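Local coordinates for protein porin (Rhodobacter capsulatus, PDB 2POR) that forms trimeric outer-membrane channels that let small hydrophilic solutes, up to about 0.6 kDa, diffuse passively across the membrane, at residues A[104-109]-A[149-154]; A[76-81]-A[131-136]; A[165-170]-A[180-185]; A[69-74]-A[118-123]. One frame throughout, in Å; residues are numbered along the deposited sequence.

Interaction 1 (A[104-109]-A[149-154]); sequences YLTGDE and EMAVAA. With CA (calcium ion), chain B.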
loop_
_atom_site.group_PDB
_atom_site.type_symbol
_atom_site.label_atom_id
_atom_site.label_comp_id
_atom_site.label_asym_id
_atom_site.label_seq_id
_atom_site.Cartn_x
_atom_site.Cartn_y
_atom_site.Cartn_z
ATOM N N TYR A 104 8.634 -26.106 -9.366
ATOM C CA TYR A 104 7.772 -26.865 -8.491
ATOM C C TYR A 104 6.344 -26.723 -8.999
ATOM O O TYR A 104 5.949 -25.683 -9.521
ATOM C CB TYR A 104 7.864 -26.359 -7.029
ATOM C CG TYR A 104 9.284 -26.539 -6.481
ATOM C CD1 TYR A 104 9.698 -27.790 -6.080
ATOM C CD2 TYR A 104 10.156 -25.460 -6.379
ATOM C CE1 TYR A 104 10.985 -27.944 -5.580
ATOM C CE2 TYR A 104 11.439 -25.621 -5.874
ATOM C CZ TYR A 104 11.828 -26.876 -5.483
ATOM O OH TYR A 104 13.087 -27.119 -5.018
ATOM N N LEU A 105 5.594 -27.802 -8.822
ATOM C CA LEU A 105 4.210 -27.845 -9.239
ATOM C C LEU A 105 3.279 -27.078 -8.312
ATOM O O LEU A 105 2.306 -26.501 -8.795
ATOM C CB LEU A 105 3.757 -29.346 -9.357
ATOM C CG LEU A 105 2.314 -29.705 -9.877
ATOM C CD1 LEU A 105 2.201 -29.293 -11.346
ATOM C CD2 LEU A 105 2.046 -31.190 -9.731
ATOM N N THR A 106 3.478 -27.037 -6.971
ATOM C CA THR A 106 2.492 -26.431 -6.073
ATOM C C THR A 106 3.099 -25.300 -5.221
ATOM O O THR A 106 4.323 -25.098 -5.275
ATOM C CB THR A 106 1.832 -27.541 -5.142
ATOM O OG1 THR A 106 2.807 -27.934 -4.162
ATOM C CG2 THR A 106 1.291 -28.768 -5.949
ATOM N N GLY A 107 2.249 -24.582 -4.461
ATOM C CA GLY A 107 2.643 -23.526 -3.532
ATOM C C GLY A 107 3.195 -22.384 -4.323
ATOM O O GLY A 107 3.121 -22.357 -5.557
ATOM N N ASP A 108 3.676 -21.395 -3.592
ATOM C CA ASP A 108 4.296 -20.222 -4.179
ATOM C C ASP A 108 3.440 -19.596 -5.293
ATOM O O ASP A 108 3.850 -19.443 -6.456
ATOM C CB ASP A 108 5.657 -20.581 -4.756
ATOM C CG ASP A 108 6.552 -19.383 -5.024
ATOM O OD1 ASP A 108 6.278 -18.289 -4.535
ATOM O OD2 ASP A 108 7.585 -19.530 -5.691
ATOM N N GLU A 109 2.203 -19.328 -4.851
ATOM C CA GLU A 109 1.185 -18.614 -5.614
ATOM C C GLU A 109 0.537 -19.427 -6.744
ATOM O O GLU A 109 -0.104 -18.834 -7.609
ATOM C CB GLU A 109 1.758 -17.334 -6.227
ATOM C CG GLU A 109 2.308 -16.363 -5.205
ATOM C CD GLU A 109 2.845 -15.117 -5.863
ATOM O OE1 GLU A 109 3.880 -15.218 -6.517
ATOM O OE2 GLU A 109 2.203 -14.073 -5.733
ATOM N N GLU A 149 -4.178 -28.315 -4.164
ATOM C CA GLU A 149 -2.808 -28.779 -4.289
ATOM C C GLU A 149 -2.378 -29.377 -2.962
ATOM O O GLU A 149 -3.019 -29.078 -1.938
ATOM C CB GLU A 149 -1.867 -27.655 -4.633
ATOM C CG GLU A 149 -1.918 -26.487 -3.641
ATOM C CD GLU A 149 -1.092 -25.278 -4.004
ATOM O OE1 GLU A 149 -0.506 -25.235 -5.091
ATOM O OE2 GLU A 149 -1.052 -24.355 -3.183
ATOM N N MET A 150 -1.363 -30.230 -3.025
ATOM C CA MET A 150 -0.804 -30.884 -1.831
ATOM C C MET A 150 0.590 -31.335 -2.139
ATOM O O MET A 150 0.888 -31.688 -3.279
ATOM C CB MET A 150 -1.479 -32.162 -1.414
ATOM C CG MET A 150 -2.865 -32.024 -0.898
ATOM S SD MET A 150 -3.776 -33.507 -1.374
ATOM C CE MET A 150 -5.174 -33.172 -0.329
ATOM N N ALA A 151 1.486 -31.391 -1.157
ATOM C CA ALA A 151 2.830 -31.892 -1.391
ATOM C C ALA A 151 3.386 -32.351 -0.039
ATOM O O ALA A 151 2.864 -31.977 1.042
ATOM C CB ALA A 151 3.741 -30.816 -1.931
ATOM N N VAL A 152 4.349 -33.246 -0.127
ATOM C CA VAL A 152 5.030 -33.767 1.052
ATOM C C VAL A 152 6.501 -33.857 0.613
ATOM O O VAL A 152 6.802 -34.091 -0.569
ATOM C CB VAL A 152 4.429 -35.195 1.508
ATOM C CG1 VAL A 152 2.968 -35.051 1.914
ATOM C CG2 VAL A 152 4.553 -36.217 0.391
ATOM N N ALA A 153 7.479 -33.593 1.490
ATOM C CA ALA A 153 8.891 -33.714 1.137
ATOM C C ALA A 153 9.699 -34.072 2.401
ATOM O O ALA A 153 9.260 -33.751 3.521
ATOM C CB ALA A 153 9.399 -32.393 0.565
ATOM N N ALA A 154 10.831 -34.737 2.265
ATOM C CA ALA A 154 11.681 -35.076 3.400
ATOM C C ALA A 154 13.099 -34.883 2.975
ATOM O O ALA A 154 13.411 -35.008 1.793
ATOM C CB ALA A 154 11.530 -36.500 3.807
HETATM CA CA CA B . 9.092 -20.946 -6.563
HETATM O O HOH W 1 10.866 -19.444 -6.546
HETATM O O HOH W 2 10.755 -22.251 -7.429
HETATM O O HOH W 3 7.535 -22.353 -7.780
HETATM O O HOH W 4 9.030 -19.861 -8.675
#
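Thr106 and Glu149 pass one another, running opposite ways, where a loop of the porin barrel folds against the wall. The loop follows helix 78-83 and precedes strand 118-125; the wall is strand 148-158. Thr106 puts its methyl CG2 against the base of Glu149, 3.6 Å from Glu149 CB. Its CB lies 3.3 Å from Glu149 OE1. Glu149 CG sits between the backbone N and the carbonyl carbon (chi1 56°), which sets it 4.2 Å from Thr106 CB; the chain is extended beyond it. Thr106 OG1 is 3.8 Å from the CB of Ala151, but its polar partner is Glu168 on the next strand, 161-171. The threonine is thus held by its hydroxyl on one strand and packed by its methyl on another. Gly107 follows with a positive phi of 67°. Beyond it, the end of the Asp108 side chain leads away from the strand and binds a calcium ion through OD2 at 2.2 Å. Glu80 and four waters complete that site. One hydrogen bond joins loop and strand: Gly107 N to Glu149 OE1, 2.9 Å long and nearly straight at 167°, with the N-H coming from above the carboxylate plane.

Interaction 2 (A[76-81]-A[131-136]); sequences LGASEA and AASMSD. With CA (calcium ion), chain B; CA (calcium ion), chain D.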
loop_
_atom_site.group_PDB
_atom_site.type_symbol
_atom_site.label_atom_id
_atom_site.label_comp_id
_atom_site.label_asym_id
_atom_site.label_seq_id
_atom_site.Cartn_x
_atom_site.Cartn_y
_atom_site.Cartn_z
ATOM N N LEU A 76 5.293 -21.323 0.623
ATOM C CA LEU A 76 5.908 -22.200 -0.329
ATOM C C LEU A 76 5.272 -23.538 -0.205
ATOM O O LEU A 76 4.616 -23.818 0.791
ATOM C CB LEU A 76 7.379 -22.371 -0.068
ATOM C CG LEU A 76 8.173 -21.076 -0.134
ATOM C CD1 LEU A 76 9.595 -21.405 0.240
ATOM C CD2 LEU A 76 8.093 -20.420 -1.526
ATOM N N GLY A 77 5.366 -24.391 -1.216
ATOM C CA GLY A 77 4.863 -25.733 -1.024
ATOM C C GLY A 77 5.982 -26.543 -0.347
ATOM O O GLY A 77 7.125 -26.062 -0.313
ATOM N N ALA A 78 5.692 -27.748 0.155
ATOM C CA ALA A 78 6.643 -28.584 0.896
ATOM C C ALA A 78 7.977 -28.831 0.247
ATOM O O ALA A 78 9.018 -28.651 0.890
ATOM C CB ALA A 78 6.011 -29.887 1.157
ATOM N N SER A 79 8.057 -29.170 -1.046
ATOM C CA SER A 79 9.327 -29.372 -1.704
ATOM C C SER A 79 10.156 -28.111 -1.824
ATOM O O SER A 79 11.355 -28.138 -1.528
ATOM C CB SER A 79 9.127 -29.948 -3.108
ATOM O OG SER A 79 8.295 -31.093 -3.008
ATOM N N GLU A 80 9.586 -26.983 -2.250
ATOM C CA GLU A 80 10.330 -25.754 -2.380
ATOM C C GLU A 80 10.814 -25.316 -0.984
ATOM O O GLU A 80 11.957 -24.875 -0.915
ATOM C CB GLU A 80 9.433 -24.701 -2.964
ATOM C CG GLU A 80 10.284 -23.512 -3.326
ATOM C CD GLU A 80 9.675 -22.465 -4.223
ATOM O OE1 GLU A 80 8.587 -22.637 -4.758
ATOM O OE2 GLU A 80 10.321 -21.451 -4.473
ATOM N N ALA A 81 9.987 -25.473 0.061
ATOM C CA ALA A 81 10.305 -25.136 1.457
ATOM C C ALA A 81 11.593 -25.886 1.868
ATOM O O ALA A 81 12.469 -25.288 2.504
ATOM C CB ALA A 81 9.167 -25.555 2.383
ATOM N N ALA A 131 8.358 -31.660 5.421
ATOM C CA ALA A 131 7.433 -30.547 5.162
ATOM C C ALA A 131 6.149 -31.100 4.524
ATOM O O ALA A 131 6.170 -32.183 3.897
ATOM C CB ALA A 131 8.124 -29.535 4.230
ATOM N N ALA A 132 5.002 -30.476 4.741
ATOM C CA ALA A 132 3.757 -30.926 4.137
ATOM C C ALA A 132 2.939 -29.678 3.853
ATOM O O ALA A 132 2.943 -28.745 4.655
ATOM C CB ALA A 132 2.992 -31.833 5.103
ATOM N N SER A 133 2.259 -29.564 2.722
ATOM C CA SER A 133 1.517 -28.353 2.398
ATOM C C SER A 133 0.186 -28.682 1.706
ATOM O O SER A 133 0.048 -29.788 1.164
ATOM C CB SER A 133 2.374 -27.514 1.497
ATOM O OG SER A 133 2.966 -28.293 0.458
ATOM N N MET A 134 -0.817 -27.819 1.714
ATOM C CA MET A 134 -2.055 -28.072 0.986
ATOM C C MET A 134 -2.849 -26.791 0.847
ATOM O O MET A 134 -2.602 -25.847 1.618
ATOM C CB MET A 134 -2.883 -29.100 1.732
ATOM C CG MET A 134 -3.426 -28.569 3.055
ATOM S SD MET A 134 -4.449 -29.754 3.949
ATOM C CE MET A 134 -5.841 -29.894 2.865
ATOM N N SER A 135 -3.750 -26.697 -0.131
ATOM C CA SER A 135 -4.644 -25.563 -0.229
ATOM C C SER A 135 -5.957 -26.122 0.261
ATOM O O SER A 135 -6.064 -27.330 0.498
ATOM C CB SER A 135 -4.740 -25.060 -1.680
ATOM O OG SER A 135 -5.155 -26.079 -2.588
ATOM N N ASP A 136 -6.997 -25.332 0.443
ATOM C CA ASP A 136 -8.192 -25.866 1.025
ATOM C C ASP A 136 -9.239 -26.374 0.009
ATOM O O ASP A 136 -10.295 -26.816 0.476
ATOM C CB ASP A 136 -8.811 -24.792 1.916
ATOM C CG ASP A 136 -9.282 -23.500 1.277
ATOM O OD1 ASP A 136 -9.573 -23.377 0.085
ATOM O OD2 ASP A 136 -9.401 -22.498 1.972
HETATM CA CA CA B . 9.092 -20.946 -6.563
HETATM CA CA CA D . -10.375 -21.176 0.239
HETATM O O HOH W 1 10.866 -19.444 -6.546
HETATM O O HOH W 2 10.755 -22.251 -7.429
HETATM O O HOH W 3 7.535 -22.353 -7.780
HETATM O O HOH W 4 9.030 -19.861 -8.675
HETATM O O HOH W 5 -9.715 -19.541 1.791
#
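Ala78 sits against Ser133 and Ala131, where the first turn of helix 78-83 meets the inner wall of the barrel. The tight part is small. Ala78 N donates to Ser133 OG at 2.8 Å, with an N-H...O angle of 154°. Ser133 OG lies between its backbone N and carbonyl carbon (chi1 46°), which turns it to the start of the helix. The same oxygen is 3.5 Å from Gly77 CA, and Gly77 holds the N-cap position. Ala78 CB packs on Ala131 CB at 3.7 Å, and Ala78 O lies 3.6 Å from that methyl. An alanine in place of Ser133 would probably leave the Ala78 N-H without its acceptor at the helix start. Contact thins toward both ends. Leu76 turns its end away from the strand. Glu80 takes no part in this packing and grips a calcium ion with both carboxylate oxygens, each at 2.5 Å, beside four waters and Asp108. Asp136, past the strand, binds a second calcium ion whose site also takes in Asn20 of the second subunit. The helix rests on strand 128-134; Ala78 also touches Ala151 of strand 148-158, and Ala81 touches Leu120 of strand 118-125.

Interaction 3 (A[165-170]-A[180-185]); sequences LGYEKI and DMEQLE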
loop_
_atom_site.group_PDB
_atom_site.type_symbol
_atom_site.label_atom_id
_atom_site.label_comp_id
_atom_site.label_asym_id
_atom_site.label_seq_id
_atom_site.Cartn_x
_atom_site.Cartn_y
_atom_site.Cartn_z
ATOM N N LEU A 165 13.551 -35.878 -1.133
ATOM C CA LEU A 165 12.558 -36.137 -2.144
ATOM C C LEU A 165 11.251 -35.523 -1.767
ATOM O O LEU A 165 10.945 -35.271 -0.608
ATOM C CB LEU A 165 12.358 -37.629 -2.378
ATOM C CG LEU A 165 11.863 -38.662 -1.407
ATOM C CD1 LEU A 165 10.561 -39.269 -1.930
ATOM C CD2 LEU A 165 12.909 -39.780 -1.295
ATOM N N GLY A 166 10.496 -35.218 -2.800
ATOM C CA GLY A 166 9.234 -34.560 -2.625
ATOM C C GLY A 166 8.246 -35.108 -3.632
ATOM O O GLY A 166 8.629 -35.671 -4.659
ATOM N N TYR A 167 6.998 -34.971 -3.292
ATOM C CA TYR A 167 5.951 -35.415 -4.125
ATOM C C TYR A 167 4.895 -34.361 -3.968
ATOM O O TYR A 167 4.385 -34.047 -2.894
ATOM C CB TYR A 167 5.504 -36.728 -3.625
ATOM C CG TYR A 167 4.319 -37.163 -4.420
ATOM C CD1 TYR A 167 4.463 -37.601 -5.728
ATOM C CD2 TYR A 167 3.089 -37.050 -3.812
ATOM C CE1 TYR A 167 3.320 -37.928 -6.432
ATOM C CE2 TYR A 167 1.946 -37.371 -4.512
ATOM C CZ TYR A 167 2.077 -37.804 -5.814
ATOM O OH TYR A 167 0.919 -38.100 -6.502
ATOM N N GLU A 168 4.470 -33.937 -5.136
ATOM C CA GLU A 168 3.484 -32.889 -5.269
ATOM C C GLU A 168 2.321 -33.277 -6.179
ATOM O O GLU A 168 2.526 -33.951 -7.196
ATOM C CB GLU A 168 4.128 -31.681 -5.865
ATOM C CG GLU A 168 5.456 -31.180 -5.299
ATOM C CD GLU A 168 5.796 -29.823 -5.866
ATOM O OE1 GLU A 168 5.235 -28.830 -5.420
ATOM O OE2 GLU A 168 6.618 -29.725 -6.754
ATOM N N LYS A 169 1.116 -32.849 -5.866
ATOM C CA LYS A 169 -0.000 -33.085 -6.762
ATOM C C LYS A 169 -1.075 -32.001 -6.756
ATOM O O LYS A 169 -1.230 -31.243 -5.781
ATOM C CB LYS A 169 -0.610 -34.416 -6.429
ATOM C CG LYS A 169 -1.173 -34.449 -5.059
ATOM C CD LYS A 169 -1.926 -35.725 -5.080
ATOM C CE LYS A 169 -3.217 -35.418 -4.356
ATOM N NZ LYS A 169 -4.189 -36.463 -4.645
ATOM N N ILE A 170 -1.783 -31.841 -7.899
ATOM C CA ILE A 170 -2.924 -30.919 -8.020
ATOM C C ILE A 170 -4.126 -31.760 -8.490
ATOM O O ILE A 170 -4.052 -32.467 -9.486
ATOM C CB ILE A 170 -2.669 -29.752 -9.045
ATOM C CG1 ILE A 170 -1.423 -28.916 -8.702
ATOM C CG2 ILE A 170 -3.929 -28.875 -9.046
ATOM C CD1 ILE A 170 -1.112 -27.798 -9.693
ATOM N N ASP A 180 -5.763 -34.031 -13.766
ATOM C CA ASP A 180 -4.971 -34.047 -12.534
ATOM C C ASP A 180 -3.480 -34.021 -12.840
ATOM O O ASP A 180 -3.054 -34.562 -13.877
ATOM C CB ASP A 180 -5.226 -35.294 -11.758
ATOM C CG ASP A 180 -6.598 -35.412 -11.160
ATOM O OD1 ASP A 180 -7.275 -34.405 -11.000
ATOM O OD2 ASP A 180 -6.974 -36.534 -10.831
ATOM N N MET A 181 -2.646 -33.451 -11.961
ATOM C CA MET A 181 -1.227 -33.349 -12.245
ATOM C C MET A 181 -0.439 -33.904 -11.043
ATOM O O MET A 181 -0.968 -33.930 -9.921
ATOM C CB MET A 181 -0.841 -31.886 -12.471
ATOM C CG MET A 181 -1.692 -31.122 -13.504
ATOM S SD MET A 181 -1.042 -29.547 -14.060
ATOM C CE MET A 181 -2.482 -28.681 -13.588
ATOM N N GLU A 182 0.785 -34.378 -11.227
ATOM C CA GLU A 182 1.613 -34.799 -10.115
ATOM C C GLU A 182 3.042 -34.686 -10.544
ATOM O O GLU A 182 3.326 -34.611 -11.750
ATOM C CB GLU A 182 1.354 -36.212 -9.694
ATOM C CG GLU A 182 1.606 -37.223 -10.776
ATOM C CD GLU A 182 1.670 -38.657 -10.272
ATOM O OE1 GLU A 182 0.805 -39.076 -9.492
ATOM O OE2 GLU A 182 2.620 -39.338 -10.671
ATOM N N GLN A 183 3.969 -34.598 -9.579
ATOM C CA GLN A 183 5.389 -34.493 -9.883
ATOM C C GLN A 183 6.138 -35.058 -8.683
ATOM O O GLN A 183 5.728 -34.825 -7.541
ATOM C CB GLN A 183 5.753 -33.032 -10.103
ATOM C CG GLN A 183 7.166 -32.791 -10.542
ATOM C CD GLN A 183 7.325 -31.336 -10.883
ATOM O OE1 GLN A 183 6.833 -30.924 -11.905
ATOM N NE2 GLN A 183 7.970 -30.433 -10.169
ATOM N N LEU A 184 7.165 -35.832 -8.962
ATOM C CA LEU A 184 8.025 -36.406 -7.951
ATOM C C LEU A 184 9.370 -35.748 -8.120
ATOM O O LEU A 184 9.803 -35.586 -9.259
ATOM C CB LEU A 184 8.197 -37.887 -8.152
ATOM C CG LEU A 184 9.198 -38.580 -7.196
ATOM C CD1 LEU A 184 8.543 -38.968 -5.852
ATOM C CD2 LEU A 184 9.740 -39.801 -7.906
ATOM N N GLU A 185 10.070 -35.344 -7.055
ATOM C CA GLU A 185 11.378 -34.705 -7.174
ATOM C C GLU A 185 12.431 -35.427 -6.309
ATOM O O GLU A 185 12.086 -35.931 -5.227
ATOM C CB GLU A 185 11.392 -33.257 -6.672
ATOM C CG GLU A 185 10.552 -32.197 -7.369
ATOM C CD GLU A 185 9.216 -31.863 -6.737
ATOM O OE1 GLU A 185 8.982 -32.079 -5.557
ATOM O OE2 GLU A 185 8.378 -31.358 -7.453
#
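Glu168 and Glu185 bring their carboxylates together on the inner face of a beta hairpin, with OE2 of Glu168 only 2.5 Å from OE2 of Glu185. At this distance one acid probably carries a proton. The two side chains cross at about a right angle, and their carboxylate planes are 60° apart. Gln183 NE2 also donates to Glu185 OE2, at 2.9 Å, on the anti lone pair. Glu168 OE1 is bound by Thr106 and its OE2 by Leu105 N, while Glu185 OE1 takes Ser79. Backbone hydrogen bonds pair Gly166 with Glu185, Glu168 with Gln183 and Ile170 with Met181, in antiparallel register. On the other face Tyr167 OH donates to Glu182 OE1 at 3.1 Å, from above the carboxylate plane. The ring and carboxylate planes stand 90° apart. Tyr167 CD1 lies 4.3 Å from Leu184 CD1. A phenylalanine here would probably leave Glu182 OE1 without this donor. Further out, Leu165 CD1 meets Leu184 CD1 at 4.4 Å. Back on the face of the two acids, Ile170 CD1 meets Met181 CE at 4.2 Å. Gly166 has no side chain, which leaves room for the Glu185 carboxylate. The buried acids thus meet donors from the loop, the helix and the hairpin's own Gln183, which would be expected to ease the repulsion between them.

Interaction 4 (A[69-74]-A[118-123]); sequences KIEMGD and VLLYTY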
loop_
_atom_site.group_PDB
_atom_site.type_symbol
_atom_site.label_atom_id
_atom_site.label_comp_id
_atom_site.label_asym_id
_atom_site.label_seq_id
_atom_site.Cartn_x
_atom_site.Cartn_y
_atom_site.Cartn_z
ATOM N N LYS A 69 6.299 -26.228 12.808
ATOM C CA LYS A 69 5.842 -24.873 12.535
ATOM C C LYS A 69 4.664 -24.949 11.553
ATOM O O LYS A 69 4.752 -25.690 10.574
ATOM C CB LYS A 69 6.994 -24.111 11.915
ATOM C CG LYS A 69 6.681 -22.652 11.580
ATOM C CD LYS A 69 7.914 -22.143 10.863
ATOM C CE LYS A 69 7.700 -20.733 10.415
ATOM N NZ LYS A 69 8.923 -20.194 9.840
ATOM N N ILE A 70 3.620 -24.207 11.793
ATOM C CA ILE A 70 2.448 -24.136 10.923
ATOM C C ILE A 70 2.436 -22.719 10.372
ATOM O O ILE A 70 2.391 -21.762 11.152
ATOM C CB ILE A 70 1.182 -24.379 11.742
ATOM C CG1 ILE A 70 1.203 -25.791 12.311
ATOM C CG2 ILE A 70 -0.042 -24.189 10.850
ATOM C CD1 ILE A 70 0.169 -25.953 13.441
ATOM N N GLU A 71 2.425 -22.520 9.060
ATOM C CA GLU A 71 2.457 -21.207 8.438
ATOM C C GLU A 71 1.244 -21.091 7.480
ATOM O O GLU A 71 0.990 -22.074 6.760
ATOM C CB GLU A 71 3.754 -21.151 7.720
ATOM C CG GLU A 71 4.115 -19.798 7.176
ATOM C CD GLU A 71 5.494 -19.764 6.521
ATOM O OE1 GLU A 71 5.919 -20.799 6.040
ATOM O OE2 GLU A 71 6.139 -18.706 6.515
ATOM N N MET A 72 0.511 -19.971 7.414
ATOM C CA MET A 72 -0.646 -19.858 6.529
ATOM C C MET A 72 -0.515 -18.539 5.820
ATOM O O MET A 72 -0.109 -17.548 6.454
ATOM C CB MET A 72 -1.892 -19.894 7.353
ATOM C CG MET A 72 -3.172 -19.978 6.495
ATOM S SD MET A 72 -4.668 -20.187 7.467
ATOM C CE MET A 72 -4.436 -21.849 7.980
ATOM N N GLY A 73 -0.786 -18.509 4.502
ATOM C CA GLY A 73 -0.806 -17.276 3.717
ATOM C C GLY A 73 -0.194 -17.597 2.378
ATOM O O GLY A 73 -0.425 -18.675 1.829
ATOM N N ASP A 74 0.694 -16.747 1.902
ATOM C CA ASP A 74 1.374 -16.969 0.668
ATOM C C ASP A 74 2.630 -17.784 0.984
ATOM O O ASP A 74 3.745 -17.276 0.988
ATOM C CB ASP A 74 1.665 -15.590 0.035
ATOM C CG ASP A 74 2.305 -15.606 -1.357
ATOM O OD1 ASP A 74 2.631 -16.686 -1.888
ATOM O OD2 ASP A 74 2.494 -14.517 -1.917
ATOM N N VAL A 118 -2.737 -20.501 1.567
ATOM C CA VAL A 118 -2.408 -21.930 1.585
ATOM C C VAL A 118 -1.640 -22.225 2.909
ATOM O O VAL A 118 -1.257 -21.295 3.644
ATOM C CB VAL A 118 -1.548 -22.351 0.305
ATOM C CG1 VAL A 118 -2.537 -22.063 -0.883
ATOM C CG2 VAL A 118 -0.238 -21.593 0.007
ATOM N N LEU A 119 -1.412 -23.488 3.237
ATOM C CA LEU A 119 -0.813 -23.951 4.490
ATOM C C LEU A 119 0.535 -24.635 4.334
ATOM O O LEU A 119 0.715 -25.433 3.403
ATOM C CB LEU A 119 -1.819 -24.882 5.111
ATOM C CG LEU A 119 -1.490 -25.380 6.468
ATOM C CD1 LEU A 119 -1.817 -24.285 7.442
ATOM C CD2 LEU A 119 -2.309 -26.577 6.791
ATOM N N LEU A 120 1.559 -24.426 5.166
ATOM C CA LEU A 120 2.822 -25.149 5.033
ATOM C C LEU A 120 3.172 -25.596 6.443
ATOM O O LEU A 120 3.091 -24.800 7.375
ATOM C CB LEU A 120 3.946 -24.277 4.549
ATOM C CG LEU A 120 5.348 -24.831 4.572
ATOM C CD1 LEU A 120 5.436 -26.060 3.681
ATOM C CD2 LEU A 120 6.323 -23.751 4.090
ATOM N N TYR A 121 3.466 -26.855 6.639
ATOM C CA TYR A 121 3.862 -27.373 7.934
ATOM C C TYR A 121 5.313 -27.808 7.795
ATOM O O TYR A 121 5.610 -28.497 6.812
ATOM C CB TYR A 121 2.991 -28.561 8.312
ATOM C CG TYR A 121 3.569 -29.360 9.478
ATOM C CD1 TYR A 121 3.517 -28.877 10.778
ATOM C CD2 TYR A 121 4.198 -30.549 9.183
ATOM C CE1 TYR A 121 4.111 -29.604 11.782
ATOM C CE2 TYR A 121 4.798 -31.281 10.175
ATOM C CZ TYR A 121 4.747 -30.800 11.462
ATOM O OH TYR A 121 5.374 -31.558 12.434
ATOM N N THR A 122 6.246 -27.458 8.718
ATOM C CA THR A 122 7.607 -27.957 8.653
ATOM C C THR A 122 7.992 -28.437 10.054
ATOM O O THR A 122 7.429 -28.003 11.076
ATOM C CB THR A 122 8.585 -26.883 8.219
ATOM O OG1 THR A 122 8.215 -25.729 8.951
ATOM C CG2 THR A 122 8.531 -26.555 6.735
ATOM N N TYR A 123 8.961 -29.332 10.037
ATOM C CA TYR A 123 9.487 -29.914 11.257
ATOM C C TYR A 123 10.896 -30.400 11.045
ATOM O O TYR A 123 11.183 -31.054 10.042
ATOM C CB TYR A 123 8.630 -31.069 11.649
ATOM C CG TYR A 123 9.158 -31.831 12.847
ATOM C CD1 TYR A 123 8.841 -31.341 14.091
ATOM C CD2 TYR A 123 9.923 -32.966 12.659
ATOM C CE1 TYR A 123 9.296 -31.997 15.201
ATOM C CE2 TYR A 123 10.384 -33.632 13.761
ATOM C CZ TYR A 123 10.061 -33.132 15.012
ATOM O OH TYR A 123 10.518 -33.782 16.137
#
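Leu119 CD1 touches both Ile70 and Met72 on one face of two antiparallel strands of the porin barrel, 68-73 and 118-125. It is 3.6 Å from Met72 CE and 3.8 Å from Ile70 CG2. Leu119 and Ile70 lie side by side and point the same way. Met72 crosses the leucine obliquely, and its chain bends at chi3 (-72°), which brings CE over to the leucine methyl. Ile70 CG1 then meets the edge of the Tyr121 ring, at CD1, 4.2 Å away. This face lies toward another copy of the protein: Met72 packs on Ser23 and Leu119 on Phe21 of the second subunit. Backbone hydrogen bonds run between Lys69 and Thr122, Glu71 and Leu120, and Gly73 and Val118, two to each pair. The opposite face is more polar. Glu71 and Leu120 lie side by side, with Glu71 OE1 3.6 Å from Leu120 CD2. Glu71 OE2 is hydrogen-bonded to Thr60 on the neighbouring strand. Lys69 runs fully extended beside Thr122, and its charged end makes a cation-pi contact with Phe62. At the strand's end the backbone angles of Gly73 would jam a CB against the carbonyl O of Met72. Val118 CG2 lies 3.4 Å from Gly73 O. At the other end Thr122 OG1 sits 3.6 Å from Lys69 CB.

From the N terminus, strand 68-73 is met first. Interaction 4 pairs it with strand 118-125 and closes a long loop, which holds helix 78-83 and residues 104-109. Interaction 2 starts inside that loop and ends beyond it, on strand 128-134, so it crosses interaction 4. Interaction 1 starts later in the same loop, ends on strand 148-158, and crosses both. Together they tie the inward-folded loop to successive wall strands, and interactions 1 and 2 share one calcium ion. Interaction 3 follows in series and closes the hairpin of strands 161-171 and 181-192. It touches interactions 1 and 2, but not interaction 4.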